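Side-chain contacts in possible flavin reductase (Haemophilus somnus 129PT, PDB 2R0X), which probably binds FMN and acts as an NADPH-dependent flavin reductase of the split-barrel family: residues V19-T24 and S78-I83; N82-P87 and E91-N96. All coordinates share one frame; numbering follows the deposited sequence.

Interaction 1: V19-T24 and S78-I83; sequences VHIVTT and SSLSNI
The split barrel of this flavin reductase-like domain is packed here against a short helix: strand 17-25 meets helix 78-84 through Ile21 and Leu80, with Val19 and Ser81 beside them. The backbones come nearest at Ile21 and Ser81, whose CA atoms are 6.9 Å apart. Ile21 makes the main approach. Its CG1 branch lies anti to the carbonyl carbon (chi1 -67°), and the chain then runs on extended, carrying CD1 to the helix. There Ile21 CD1 is 3.5 Å from Leu80 CG and 3.7 Å from Leu80 CD2. Ile21 CD1 also rests 3.7 Å from Leu80 O, so it touches the helix backbone as well as the side chain. The two side chains cross at about a right angle, with the end of Ile21 against the branch point of Leu80.

Val19 makes the second touch, two residues earlier on the strand. Val19 CG1, anti to the backbone N, comes to 3.4 Å from Ser81 OG and 4.0 Å from Ser81 CB. This is a methyl group against a hydroxyl. The hydroxyl has its polar partner in Tyr155 OH, to which it is hydrogen-bonded. The carbonyl of Ser81 is bonded to Thr34 OG1 on strand 30-43, next to strand 17-25.

All four touching residues are buried, and no hydrogen bond runs between the two segments. Strand and helix therefore meet here by apolar and van der Waals contact, while the buried hydroxyl of Ser81 is satisfied by a residue outside both.

Interaction 2: N82-P87 and E91-N96; sequences NIFASP and EERFSN. With SO4 (sulfate ion), chain H.
Ser86 O is gripped twice by the guanidinium group of Arg93. The bond from Arg93 NH2 to Ser86 O is the stronger, at 2.9 Å with an N-H...O angle of 151°. NH2 stands above the carbonyl plane. The bond from NE to Ser86 O is weak, as is the one from NE to Ile83 O. Arg93 is extended from CG to NE and reaches the carbonyls of Ile83, in helix 78-84, and Ser86, in the loop that follows. On its way, Arg93 CB sits over one face of the Phe84 ring, 3.8 Å from the centroid, in a CH-pi contact. Phe84 in turn points its edge at the face of Phe94. This T-shaped pair has centroids 5.0 Å apart and planes at 86°. At the outer side, Ile83 CD1 lies 3.6 Å from Asn96 CG.

Arg93 NH1 and NH2 also both bond O4 of a sulfate; O4 lies at the guanidinium edge, in its plane. Arg93 NH1 lies 3.0 Å from sulfate O4. Arg57 NE and Ala58 N also bond this anion, which probably came from the crystallisation liquor.

The contact joins helix 78-84 to helix 90-94. Beneath them Phe84 touches Thr34 of strand 30-43, and Phe94 touches Gln30 of the same strand.

How the interactions relate
From the N terminus, the chain first passes through strand 17-25, then through strands 30-43 and 46-53, helix 59-65 and strand 67-72, before reaching helix 78-84. Interaction 1 closes this long loop. Interaction 2 follows at once and closes a short one, from the end of helix 78-84 to helix 90-94. The two loops neither nest nor cross. They follow in series and share Asn82 and Ile83. The contacts also touch directly: Ile21 CG2 is 3.6 Å from Phe84 CD2, Leu80 meets Asn96, and Thr23 meets Phe94. Helix 78-84 thus links strand 17-25 of the barrel to helix 90-94.

Interaction 1: V19-T24 and S78-I83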
loop_
_atom_site.group_PDB
_atom_site.type_symbol
_atom_site.label_atom_id
_atom_site.label_comp_id
_atom_site.label_asym_id
_atom_site.label_seq_id
_atom_site.Cartn_x
_atom_site.Cartn_y
_atom_site.Cartn_z
ATOM N N VAL A 19 8.742 -2.518 2.901
ATOM C CA VAL A 19 8.698 -3.816 3.519
ATOM C C VAL A 19 8.549 -3.638 5.009
ATOM O O VAL A 19 9.216 -2.827 5.628
ATOM C CB VAL A 19 9.974 -4.620 3.216
ATOM C CG1 VAL A 19 9.857 -6.040 3.781
ATOM C CG2 VAL A 19 10.267 -4.690 1.714
ATOM N N HIS A 20 7.643 -4.391 5.600
ATOM C CA HIS A 20 7.308 -4.281 7.013
ATOM C C HIS A 20 7.301 -5.668 7.639
ATOM O O HIS A 20 7.037 -6.692 6.965
ATOM C CB HIS A 20 5.906 -3.687 7.183
ATOM C CG HIS A 20 5.608 -2.552 6.308
ATOM N ND1 HIS A 20 5.858 -1.251 6.669
ATOM C CD2 HIS A 20 5.110 -2.549 5.055
ATOM C CE1 HIS A 20 5.545 -0.492 5.636
ATOM N NE2 HIS A 20 5.089 -1.251 4.645
ATOM N N ILE A 21 7.547 -5.739 8.948
ATOM C CA ILE A 21 7.289 -6.934 9.719
ATOM C C ILE A 21 6.150 -6.581 10.682
ATOM O O ILE A 21 6.259 -5.610 11.468
ATOM C CB ILE A 21 8.519 -7.471 10.434
ATOM C CG1 ILE A 21 9.522 -7.977 9.398
ATOM C CG2 ILE A 21 8.114 -8.614 11.376
ATOM C CD1 ILE A 21 10.900 -8.337 9.974
ATOM N N VAL A 22 5.027 -7.265 10.539
ATOM C CA VAL A 22 3.809 -6.975 11.285
ATOM C C VAL A 22 3.741 -7.980 12.410
ATOM O O VAL A 22 3.752 -9.174 12.167
ATOM C CB VAL A 22 2.604 -7.072 10.352
ATOM C CG1 VAL A 22 1.289 -6.869 11.154
ATOM C CG2 VAL A 22 2.744 -6.025 9.201
ATOM N N THR A 23 3.617 -7.505 13.651
ATOM C CA THR A 23 3.702 -8.391 14.808
ATOM C C THR A 23 2.510 -8.174 15.731
ATOM O O THR A 23 1.818 -7.182 15.686
ATOM C CB THR A 23 4.966 -8.084 15.610
ATOM O OG1 THR A 23 4.882 -6.765 16.101
ATOM C CG2 THR A 23 6.232 -8.264 14.764
ATOM N N THR A 24 2.328 -9.156 16.611
ATOM C CA THR A 24 1.351 -9.094 17.680
ATOM C C THR A 24 1.893 -9.965 18.823
ATOM O O THR A 24 2.842 -10.737 18.665
ATOM C CB THR A 24 -0.068 -9.517 17.220
ATOM O OG1 THR A 24 -1.025 -9.146 18.211
ATOM C CG2 THR A 24 -0.174 -11.017 16.945
ATOM N N SER A 78 17.070 -6.688 5.329
ATOM C CA SER A 78 16.542 -7.633 4.366
ATOM C C SER A 78 16.592 -9.097 4.811
ATOM O O SER A 78 15.706 -9.864 4.450
ATOM C CB SER A 78 17.218 -7.478 3.007
ATOM O OG SER A 78 18.584 -7.798 3.021
ATOM N N SER A 79 17.603 -9.527 5.582
ATOM C CA SER A 79 17.590 -10.901 6.104
ATOM C C SER A 79 16.389 -11.074 7.013
ATOM O O SER A 79 15.683 -12.064 6.916
ATOM C CB SER A 79 18.910 -11.273 6.804
ATOM O OG SER A 79 18.856 -12.550 7.420
ATOM N N LEU A 80 16.125 -10.085 7.861
ATOM C CA LEU A 80 14.995 -10.191 8.773
ATOM C C LEU A 80 13.684 -10.316 7.990
ATOM O O LEU A 80 12.778 -11.080 8.362
ATOM C CB LEU A 80 14.993 -9.025 9.752
ATOM C CG LEU A 80 14.163 -9.230 10.990
ATOM C CD1 LEU A 80 14.738 -10.342 11.875
ATOM C CD2 LEU A 80 14.136 -7.892 11.723
ATOM N N SER A 81 13.552 -9.540 6.917
ATOM C CA SER A 81 12.418 -9.653 6.026
ATOM C C SER A 81 12.239 -11.095 5.547
ATOM O O SER A 81 11.142 -11.686 5.616
ATOM C CB SER A 81 12.626 -8.741 4.822
ATOM O OG SER A 81 11.600 -8.915 3.878
ATOM N N ASN A 82 13.310 -11.704 5.045
ATOM C CA ASN A 82 13.226 -13.081 4.596
ATOM C C ASN A 82 12.859 -14.023 5.726
ATOM O O ASN A 82 12.047 -14.935 5.533
ATOM C CB ASN A 82 14.564 -13.507 3.955
ATOM C CG ASN A 82 14.816 -12.850 2.614
ATOM O OD1 ASN A 82 13.929 -12.217 2.034
ATOM N ND2 ASN A 82 16.031 -13.033 2.091
ATOM N N ILE A 83 13.441 -13.858 6.893
ATOM C CA ILE A 83 13.155 -14.728 8.007
ATOM C C ILE A 83 11.670 -14.703 8.397
ATOM O O ILE A 83 11.069 -15.751 8.663
ATOM C CB ILE A 83 14.060 -14.313 9.198
ATOM C CG1 ILE A 83 15.494 -14.793 8.939
ATOM C CG2 ILE A 83 13.493 -14.780 10.560
ATOM C CD1 ILE A 83 16.513 -14.066 9.810
#

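Interaction 2: N82-P87 and E91-N96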
loop_
_atom_site.group_PDB
_atom_site.type_symbol
_atom_site.label_atom_id
_atom_site.label_comp_id
_atom_site.label_asym_id
_atom_site.label_seq_id
_atom_site.Cartn_x
_atom_site.Cartn_y
_atom_site.Cartn_z
ATOM N N ASN A 82 13.310 -11.704 5.045
ATOM C CA ASN A 82 13.226 -13.081 4.596
ATOM C C ASN A 82 12.859 -14.023 5.726
ATOM O O ASN A 82 12.047 -14.935 5.533
ATOM C CB ASN A 82 14.564 -13.507 3.955
ATOM C CG ASN A 82 14.816 -12.850 2.614
ATOM O OD1 ASN A 82 13.929 -12.217 2.034
ATOM N ND2 ASN A 82 16.031 -13.033 2.091
ATOM N N ILE A 83 13.441 -13.858 6.893
ATOM C CA ILE A 83 13.155 -14.728 8.007
ATOM C C ILE A 83 11.670 -14.703 8.397
ATOM O O ILE A 83 11.069 -15.751 8.663
ATOM C CB ILE A 83 14.060 -14.313 9.198
ATOM C CG1 ILE A 83 15.494 -14.793 8.939
ATOM C CG2 ILE A 83 13.493 -14.780 10.560
ATOM C CD1 ILE A 83 16.513 -14.066 9.810
ATOM N N PHE A 84 11.087 -13.518 8.410
ATOM C CA PHE A 84 9.679 -13.377 8.756
ATOM C C PHE A 84 8.687 -13.687 7.619
ATOM O O PHE A 84 7.492 -13.657 7.807
ATOM C CB PHE A 84 9.420 -12.005 9.380
ATOM C CG PHE A 84 9.669 -11.971 10.866
ATOM C CD1 PHE A 84 10.921 -11.709 11.382
ATOM C CD2 PHE A 84 8.587 -12.150 11.734
ATOM C CE1 PHE A 84 11.098 -11.706 12.772
ATOM C CE2 PHE A 84 8.796 -12.114 13.087
ATOM C CZ PHE A 84 10.066 -11.865 13.596
ATOM N N ALA A 85 9.224 -14.072 6.469
ATOM C CA ALA A 85 8.437 -14.590 5.338
ATOM C C ALA A 85 8.554 -16.082 5.169
ATOM O O ALA A 85 8.019 -16.616 4.199
ATOM C CB ALA A 85 8.914 -13.898 4.043
ATOM N N SER A 86 9.287 -16.760 6.031
ATOM C CA SER A 86 9.643 -18.161 5.834
ATOM C C SER A 86 9.162 -19.053 6.992
ATOM O O SER A 86 9.042 -18.604 8.111
ATOM C CB SER A 86 11.169 -18.261 5.716
ATOM O OG SER A 86 11.710 -17.476 4.662
ATOM N N PRO A 87 8.881 -20.335 6.733
ATOM C CA PRO A 87 8.312 -21.260 7.720
ATOM C C PRO A 87 9.348 -21.661 8.775
ATOM O O PRO A 87 9.896 -22.782 8.793
ATOM C CB PRO A 87 7.836 -22.444 6.890
ATOM C CG PRO A 87 8.776 -22.461 5.786
ATOM C CD PRO A 87 9.055 -21.013 5.448
ATOM N N GLU A 91 9.818 -18.529 17.674
ATOM C CA GLU A 91 10.974 -18.376 18.517
ATOM C C GLU A 91 12.240 -18.132 17.726
ATOM O O GLU A 91 13.040 -17.253 18.057
ATOM C CB GLU A 91 11.114 -19.594 19.415
ATOM C CG GLU A 91 12.138 -19.412 20.497
ATOM N N GLU A 92 12.434 -18.897 16.672
ATOM C CA GLU A 92 13.587 -18.704 15.811
ATOM C C GLU A 92 13.515 -17.333 15.143
ATOM O O GLU A 92 14.482 -16.593 15.152
ATOM C CB GLU A 92 13.752 -19.808 14.777
ATOM C CG GLU A 92 14.847 -19.486 13.701
ATOM C CD GLU A 92 16.274 -19.165 14.239
ATOM O OE1 GLU A 92 16.616 -19.767 15.273
ATOM O OE2 GLU A 92 17.042 -18.330 13.613
ATOM N N ARG A 93 12.355 -16.975 14.589
ATOM C CA ARG A 93 12.230 -15.682 13.921
ATOM C C ARG A 93 12.645 -14.541 14.872
ATOM O O ARG A 93 13.467 -13.701 14.538
ATOM C CB ARG A 93 10.820 -15.441 13.413
ATOM C CG ARG A 93 10.383 -16.270 12.242
ATOM C CD ARG A 93 8.935 -15.924 11.872
ATOM N NE ARG A 93 8.528 -16.451 10.587
ATOM C CZ ARG A 93 7.292 -16.329 10.129
ATOM N NH1 ARG A 93 6.357 -15.792 10.869
ATOM N NH2 ARG A 93 6.991 -16.783 8.942
ATOM N N PHE A 94 12.014 -14.480 16.033
ATOM C CA PHE A 94 12.199 -13.327 16.929
ATOM C C PHE A 94 13.630 -13.274 17.454
ATOM O O PHE A 94 14.153 -12.180 17.749
ATOM C CB PHE A 94 11.149 -13.284 18.060
ATOM C CG PHE A 94 9.815 -12.720 17.591
ATOM C CD1 PHE A 94 8.883 -13.511 16.935
ATOM C CD2 PHE A 94 9.581 -11.385 17.670
ATOM C CE1 PHE A 94 7.726 -12.974 16.430
ATOM C CE2 PHE A 94 8.448 -10.834 17.172
ATOM C CZ PHE A 94 7.499 -11.649 16.593
ATOM N N SER A 95 14.295 -14.435 17.571
ATOM C CA SER A 95 15.678 -14.464 18.058
ATOM C C SER A 95 16.665 -13.650 17.216
ATOM O O SER A 95 17.756 -13.355 17.676
ATOM C CB SER A 95 16.166 -15.903 18.197
ATOM O OG SER A 95 16.581 -16.410 16.944
ATOM N N ASN A 96 16.278 -13.279 16.004
ATOM C CA ASN A 96 17.147 -12.620 15.051
ATOM C C ASN A 96 17.167 -11.100 15.122
ATOM O O ASN A 96 17.766 -10.448 14.267
ATOM C CB ASN A 96 16.787 -13.069 13.626
ATOM C CG ASN A 96 17.306 -14.407 13.335
ATOM O OD1 ASN A 96 18.475 -14.551 13.033
ATOM N ND2 ASN A 96 16.437 -15.418 13.411
HETATM S S SO4 H . 3.220 -17.022 9.221
HETATM O O1 SO4 H . 3.220 -17.369 10.640
HETATM O O2 SO4 H . 1.906 -16.852 8.743
HETATM O O3 SO4 H . 3.945 -18.126 8.631
HETATM O O4 SO4 H . 4.038 -15.823 9.017
#